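Local coordinates for protein glutathione reductase (Bartonella henselae, PDB 3O0H) that probably catalyses the NADPH-dependent reduction of glutathione disulfide to glutathione, as a dimeric FAD-containing disulfide oxidoreductase, at residues R387-R392 and L413-E418; S419-G424 and K444-K449. All blocks are in the same frame, centred on the assembly; numbering follows the deposited sequence.

Contact 1 (R387-R392 and L413-E418); sequences RVEIYR and LVVDGE
Tyr391 and Leu413 pair through two backbone hydrogen bonds, the shorter from Leu413 N to Tyr391 O at 2.7 Å. Glu389 and Val415 form the next hydrogen-bonded pair of this antiparallel contact. Ile390 with Val414 lies between these pairs and Val388 with Asp416 beyond them; both are non-hydrogen-bonded. The last bond runs from Gly417 N to Arg387 O, 2.8 Å.

On one face, Val388 CG1 touches Val414 CG1 at 3.7 Å. Ile390 lies alongside Val414, with CD1 near both of its methyls. On the other face, the Tyr391 ring brings CE2 obliquely to Val415 CG2, 3.8 Å away. Glu389 OE1 passes Val415 CG1 at the same distance. This carboxylate and the Tyr391 hydroxyl share Arg420 NH1 as a partner. That common grip probably steadies both groups beside the apolar Val415.

With its CG anti to the backbone N (chi1 171°), Asp416 holds OD1 where Glu418 N donates to it at 3.0 Å. This Asx turn starts the bend out of the strand. A water accepts from Arg387 N and lies within bonding distance of Asp416 OD1 and Glu418 OE1, though it may not serve every nearby acceptor at once.

The sheet is that of the family's dimerisation domain. In it, strand 387-395 lies between strands 409-416 and 474-477. Strand 422-428 flanks 409-416, and helix 449-454 packs on Leu413 and Val415.

Contact 2 (S419-G424 and K444-K449); sequences SRIVVG and KGKLTK
Arg420 O receives a hydrogen bond from Lys449 N, 2.9 Å, with an N-H...O angle of 161°. The same oxygen meets Thr448 CA at 3.2 Å in a CA-H...O contact. A weak bond follows from Val422 N to Leu447 O, nearly straight but 3.3 Å long. These two bonds flank the single bridge between Ile421 and Thr448. A water sits between Val422 O and Leu447 O and can donate to either, probably adding a further link.

Two successive turns of the Arg420 chain (chi2 -74°, chi3 -75°) fold its guanidinium back over Lys449. Lys449 CB sits above the centre of one guanidinium face, and Lys449 CG lies 3.6 Å from Arg420 NH2. The aliphatic part of the lysine therefore covers the flat cation. A second water lies in the guanidinium plane at its edge, 3.0 Å from Arg420 NH2, and also accepts from Lys449 NZ. The like charges of Arg420 NH2 and Lys449 NZ stay 5.0 Å apart. Each has acidic partners: Glu389 and Asp450 for Arg420, and Asp453 for Lys449. Met469 O also accepts from NZ. These groups probably offset the repulsion.

Ile421 presses CG1 and CG2 against the Lys446 backbone oxygen. Val422 CG2 reaches Leu447 O at 3.7 Å. Within 419-424, Ser419 OG accepts from Ile421 N at 3.0 Å, an ST turn that shapes the approach to the strand.

Lys446 has a positive phi in a Schellman motif that ends helix 432-444. Thr448 holds the N-cap position of helix 449-454, although its side chain makes no capping bond. Between them, Leu447 packs against Leu447 of the second subunit. The contact thus joins this interhelical loop to the start of strand 422-428.

Contact 1 and contact 2 follow in series along the chain, with their centres about 9 Å apart. Both belong to the dimerisation domain. Contact 1 pairs two strands of its antiparallel sheet, and Gly417 to Ile421 carry the chain on into strand 422-428, the next strand over. Contact 2 then ties this turn to the loop between helices 432-444 and 449-454. The two sites touch directly: the Glu389–Arg420 salt bridge joins them, and Lys449 makes a cation-pi contact with Tyr391. Together they connect the sheet to the helical layer, whose interhelical loop reaches the second subunit.

Contact 1 (R387-R392 and L413-E418)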
loop_
_atom_site.group_PDB
_atom_site.type_symbol
_atom_site.label_atom_id
_atom_site.label_comp_id
_atom_site.label_asym_id
_atom_site.label_seq_id
_atom_site.Cartn_x
_atom_site.Cartn_y
_atom_site.Cartn_z
ATOM N N ARG B 387 14.934 16.843 -21.587
ATOM C CA ARG B 387 15.199 17.114 -20.173
ATOM C C ARG B 387 14.431 16.164 -19.263
ATOM O O ARG B 387 13.216 16.047 -19.369
ATOM C CB ARG B 387 14.856 18.550 -19.815
ATOM C CG ARG B 387 15.281 18.953 -18.388
ATOM C CD ARG B 387 14.739 20.350 -18.018
ATOM N NE ARG B 387 14.923 20.684 -16.590
ATOM C CZ ARG B 387 15.962 21.366 -16.082
ATOM N NH1 ARG B 387 16.969 21.790 -16.852
ATOM N NH2 ARG B 387 16.004 21.616 -14.775
ATOM N N VAL B 388 15.171 15.503 -18.382
ATOM C CA VAL B 388 14.621 14.519 -17.455
ATOM C C VAL B 388 15.087 14.868 -16.047
ATOM O O VAL B 388 16.285 15.024 -15.783
ATOM C CB VAL B 388 15.070 13.103 -17.836
ATOM C CG1 VAL B 388 14.670 12.061 -16.734
ATOM C CG2 VAL B 388 14.518 12.748 -19.255
ATOM N N GLU B 389 14.112 15.063 -15.173
ATOM C CA GLU B 389 14.335 15.363 -13.779
ATOM C C GLU B 389 14.094 14.045 -13.020
ATOM O O GLU B 389 13.119 13.341 -13.272
ATOM C CB GLU B 389 13.347 16.427 -13.314
ATOM C CG GLU B 389 13.566 17.835 -13.914
ATOM C CD GLU B 389 12.438 18.796 -13.564
ATOM O OE1 GLU B 389 11.398 18.356 -13.028
ATOM O OE2 GLU B 389 12.569 19.966 -13.850
ATOM N N ILE B 390 15.011 13.721 -12.116
ATOM C CA ILE B 390 14.941 12.493 -11.317
ATOM C C ILE B 390 14.735 12.848 -9.841
ATOM O O ILE B 390 15.523 13.610 -9.250
ATOM C CB ILE B 390 16.225 11.690 -11.444
ATOM C CG1 ILE B 390 16.496 11.295 -12.900
ATOM C CG2 ILE B 390 16.160 10.455 -10.522
ATOM C CD1 ILE B 390 15.455 10.358 -13.473
ATOM N N TYR B 391 13.705 12.275 -9.242
ATOM C CA TYR B 391 13.420 12.464 -7.844
ATOM C C TYR B 391 13.542 11.085 -7.218
ATOM O O TYR B 391 12.726 10.205 -7.497
ATOM C CB TYR B 391 12.022 13.044 -7.613
ATOM C CG TYR B 391 11.849 14.417 -8.270
ATOM C CD1 TYR B 391 11.902 15.587 -7.521
ATOM C CD2 TYR B 391 11.585 14.520 -9.643
ATOM C CE1 TYR B 391 11.732 16.854 -8.126
ATOM C CE2 TYR B 391 11.412 15.788 -10.270
ATOM C CZ TYR B 391 11.486 16.939 -9.506
ATOM O OH TYR B 391 11.316 18.155 -10.099
ATOM N N ARG B 392 14.606 10.918 -6.439
ATOM C CA ARG B 392 15.050 9.622 -5.925
ATOM C C ARG B 392 15.227 9.667 -4.423
ATOM O O ARG B 392 15.867 10.586 -3.881
ATOM C CB ARG B 392 16.383 9.285 -6.573
ATOM C CG ARG B 392 16.922 7.880 -6.312
ATOM C CD ARG B 392 18.254 7.678 -7.039
ATOM N NE ARG B 392 18.771 6.311 -6.920
ATOM C CZ ARG B 392 19.399 5.826 -5.845
ATOM N NH1 ARG B 392 19.594 6.582 -4.772
ATOM N NH2 ARG B 392 19.844 4.572 -5.839
ATOM N N LEU B 413 10.845 8.931 -8.994
ATOM C CA LEU B 413 9.976 9.450 -10.044
ATOM C C LEU B 413 10.839 10.020 -11.169
ATOM O O LEU B 413 11.816 10.690 -10.940
ATOM C CB LEU B 413 9.050 10.494 -9.464
ATOM C CG LEU B 413 8.108 10.051 -8.352
ATOM C CD1 LEU B 413 7.326 11.232 -7.786
ATOM C CD2 LEU B 413 7.191 8.964 -8.849
ATOM N N VAL B 414 10.456 9.719 -12.400
ATOM C CA VAL B 414 11.194 10.102 -13.562
ATOM C C VAL B 414 10.297 11.111 -14.279
ATOM O O VAL B 414 9.154 10.824 -14.620
ATOM C CB VAL B 414 11.507 8.920 -14.451
ATOM C CG1 VAL B 414 12.251 9.422 -15.699
ATOM C CG2 VAL B 414 12.364 7.861 -13.733
ATOM N N VAL B 415 10.808 12.299 -14.491
ATOM C CA VAL B 415 9.930 13.412 -14.910
ATOM C C VAL B 415 10.425 14.041 -16.220
ATOM O O VAL B 415 11.619 14.248 -16.386
ATOM C CB VAL B 415 9.809 14.433 -13.742
ATOM C CG1 VAL B 415 9.023 15.683 -14.169
ATOM C CG2 VAL B 415 9.160 13.739 -12.507
ATOM N N ASP B 416 9.507 14.333 -17.143
ATOM C CA ASP B 416 9.854 15.052 -18.356
ATOM C C ASP B 416 9.898 16.511 -17.937
ATOM O O ASP B 416 8.886 17.092 -17.596
ATOM C CB ASP B 416 8.813 14.767 -19.453
ATOM C CG ASP B 416 8.974 15.665 -20.699
ATOM O OD1 ASP B 416 9.883 16.500 -20.734
ATOM O OD2 ASP B 416 8.148 15.515 -21.620
ATOM N N GLY B 417 11.085 17.085 -17.941
ATOM C CA GLY B 417 11.305 18.490 -17.532
ATOM C C GLY B 417 10.582 19.567 -18.332
ATOM O O GLY B 417 10.344 20.651 -17.828
ATOM N N GLU B 418 10.232 19.287 -19.580
ATOM C CA GLU B 418 9.546 20.282 -20.392
ATOM C C GLU B 418 8.061 20.268 -20.127
ATOM O O GLU B 418 7.490 21.310 -19.984
ATOM C CB GLU B 418 9.779 20.065 -21.880
ATOM C CG GLU B 418 11.212 20.332 -22.296
ATOM C CD GLU B 418 11.497 19.882 -23.733
ATOM O OE1 GLU B 418 11.196 18.701 -24.088
ATOM O OE2 GLU B 418 12.067 20.706 -24.480
HETATM O O HOH W 1 12.118 16.958 -22.264
#

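Contact 2 (S419-G424 and K444-K449)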
loop_
_atom_site.group_PDB
_atom_site.type_symbol
_atom_site.label_atom_id
_atom_site.label_comp_id
_atom_site.label_asym_id
_atom_site.label_seq_id
_atom_site.Cartn_x
_atom_site.Cartn_y
_atom_site.Cartn_z
ATOM N N SER B 419 7.434 19.095 -20.095
ATOM C CA SER B 419 5.976 19.011 -19.839
ATOM C C SER B 419 5.648 18.946 -18.329
ATOM O O SER B 419 4.508 19.182 -17.938
ATOM C CB SER B 419 5.385 17.770 -20.493
ATOM O OG SER B 419 5.876 16.630 -19.788
ATOM N N ARG B 420 6.644 18.641 -17.507
ATOM C CA ARG B 420 6.464 18.336 -16.067
ATOM C C ARG B 420 5.693 17.013 -15.811
ATOM O O ARG B 420 5.466 16.643 -14.661
ATOM C CB ARG B 420 5.852 19.526 -15.293
ATOM C CG ARG B 420 6.839 20.746 -15.111
ATOM C CD ARG B 420 7.930 20.462 -14.050
ATOM N NE ARG B 420 7.472 20.511 -12.637
ATOM C CZ ARG B 420 8.188 20.095 -11.579
ATOM N NH1 ARG B 420 9.406 19.576 -11.747
ATOM N NH2 ARG B 420 7.704 20.214 -10.332
ATOM N N ILE B 421 5.352 16.262 -16.860
ATOM C CA ILE B 421 4.638 14.987 -16.674
ATOM C C ILE B 421 5.564 13.926 -16.015
ATOM O O ILE B 421 6.736 13.766 -16.405
ATOM C CB ILE B 421 4.048 14.462 -17.994
ATOM C CG1 ILE B 421 2.979 15.431 -18.544
ATOM C CG2 ILE B 421 3.404 13.119 -17.761
ATOM C CD1 ILE B 421 2.499 15.136 -19.983
ATOM N N VAL B 422 5.034 13.210 -15.028
ATOM C CA VAL B 422 5.748 12.056 -14.443
ATOM C C VAL B 422 5.571 10.929 -15.452
ATOM O O VAL B 422 4.442 10.475 -15.714
ATOM C CB VAL B 422 5.199 11.622 -13.117
ATOM C CG1 VAL B 422 6.066 10.477 -12.551
ATOM C CG2 VAL B 422 5.113 12.804 -12.168
ATOM N N VAL B 423 6.691 10.533 -16.053
ATOM C CA VAL B 423 6.723 9.529 -17.102
ATOM C C VAL B 423 7.193 8.158 -16.665
ATOM O O VAL B 423 7.112 7.202 -17.444
ATOM C CB VAL B 423 7.604 9.977 -18.273
ATOM C CG1 VAL B 423 7.031 11.300 -18.886
ATOM C CG2 VAL B 423 9.072 10.131 -17.858
ATOM N N GLY B 424 7.694 8.048 -15.444
ATOM C CA GLY B 424 8.080 6.749 -14.885
ATOM C C GLY B 424 8.072 6.798 -13.356
ATOM O O GLY B 424 8.329 7.851 -12.771
ATOM N N LYS B 444 -1.243 7.183 -15.585
ATOM C CA LYS B 444 -2.245 7.021 -16.668
ATOM C C LYS B 444 -2.925 8.358 -16.966
ATOM O O LYS B 444 -3.282 8.647 -18.108
ATOM C CB LYS B 444 -3.303 5.936 -16.307
ATOM C CG LYS B 444 -4.123 5.454 -17.511
ATOM C CD LYS B 444 -3.227 4.633 -18.460
ATOM C CE LYS B 444 -3.948 4.000 -19.629
ATOM N NZ LYS B 444 -2.928 3.480 -20.567
ATOM N N GLY B 445 -3.136 9.150 -15.921
ATOM C CA GLY B 445 -3.710 10.460 -16.000
ATOM C C GLY B 445 -2.780 11.570 -16.470
ATOM O O GLY B 445 -3.243 12.695 -16.638
ATOM N N LYS B 446 -1.506 11.235 -16.670
ATOM C CA LYS B 446 -0.450 12.190 -17.082
ATOM C C LYS B 446 -0.339 13.357 -16.117
ATOM O O LYS B 446 -0.031 14.484 -16.495
ATOM C CB LYS B 446 -0.679 12.654 -18.507
ATOM C CG LYS B 446 -0.789 11.477 -19.483
ATOM C CD LYS B 446 0.503 11.114 -20.121
ATOM C CE LYS B 446 0.343 9.883 -21.046
ATOM N NZ LYS B 446 -0.681 10.169 -22.040
ATOM N N LEU B 447 -0.530 13.075 -14.839
ATOM C CA LEU B 447 -0.421 14.133 -13.853
ATOM C C LEU B 447 1.015 14.627 -13.792
ATOM O O LEU B 447 1.977 13.847 -13.927
ATOM C CB LEU B 447 -0.866 13.637 -12.488
ATOM C CG LEU B 447 -2.364 13.340 -12.340
ATOM C CD1 LEU B 447 -2.665 12.982 -10.861
ATOM C CD2 LEU B 447 -3.263 14.528 -12.765
ATOM N N THR B 448 1.146 15.913 -13.521
ATOM C CA THR B 448 2.446 16.545 -13.493
ATOM C C THR B 448 3.014 16.429 -12.082
ATOM O O THR B 448 2.289 16.177 -11.099
ATOM C CB THR B 448 2.381 18.012 -13.913
ATOM O OG1 THR B 448 1.461 18.716 -13.063
ATOM C CG2 THR B 448 1.917 18.154 -15.378
ATOM N N LYS B 449 4.327 16.586 -12.005
ATOM C CA LYS B 449 5.033 16.496 -10.758
ATOM C C LYS B 449 4.503 17.534 -9.751
ATOM O O LYS B 449 4.464 17.274 -8.538
ATOM C CB LYS B 449 6.521 16.707 -11.024
ATOM C CG LYS B 449 7.403 16.662 -9.768
ATOM C CD LYS B 449 7.165 15.397 -8.901
ATOM C CE LYS B 449 8.310 15.260 -7.828
ATOM N NZ LYS B 449 8.512 16.497 -7.025
HETATM O O HOH W 2 8.925 19.129 -7.875
HETATM O O HOH W 3 1.971 11.272 -14.953
#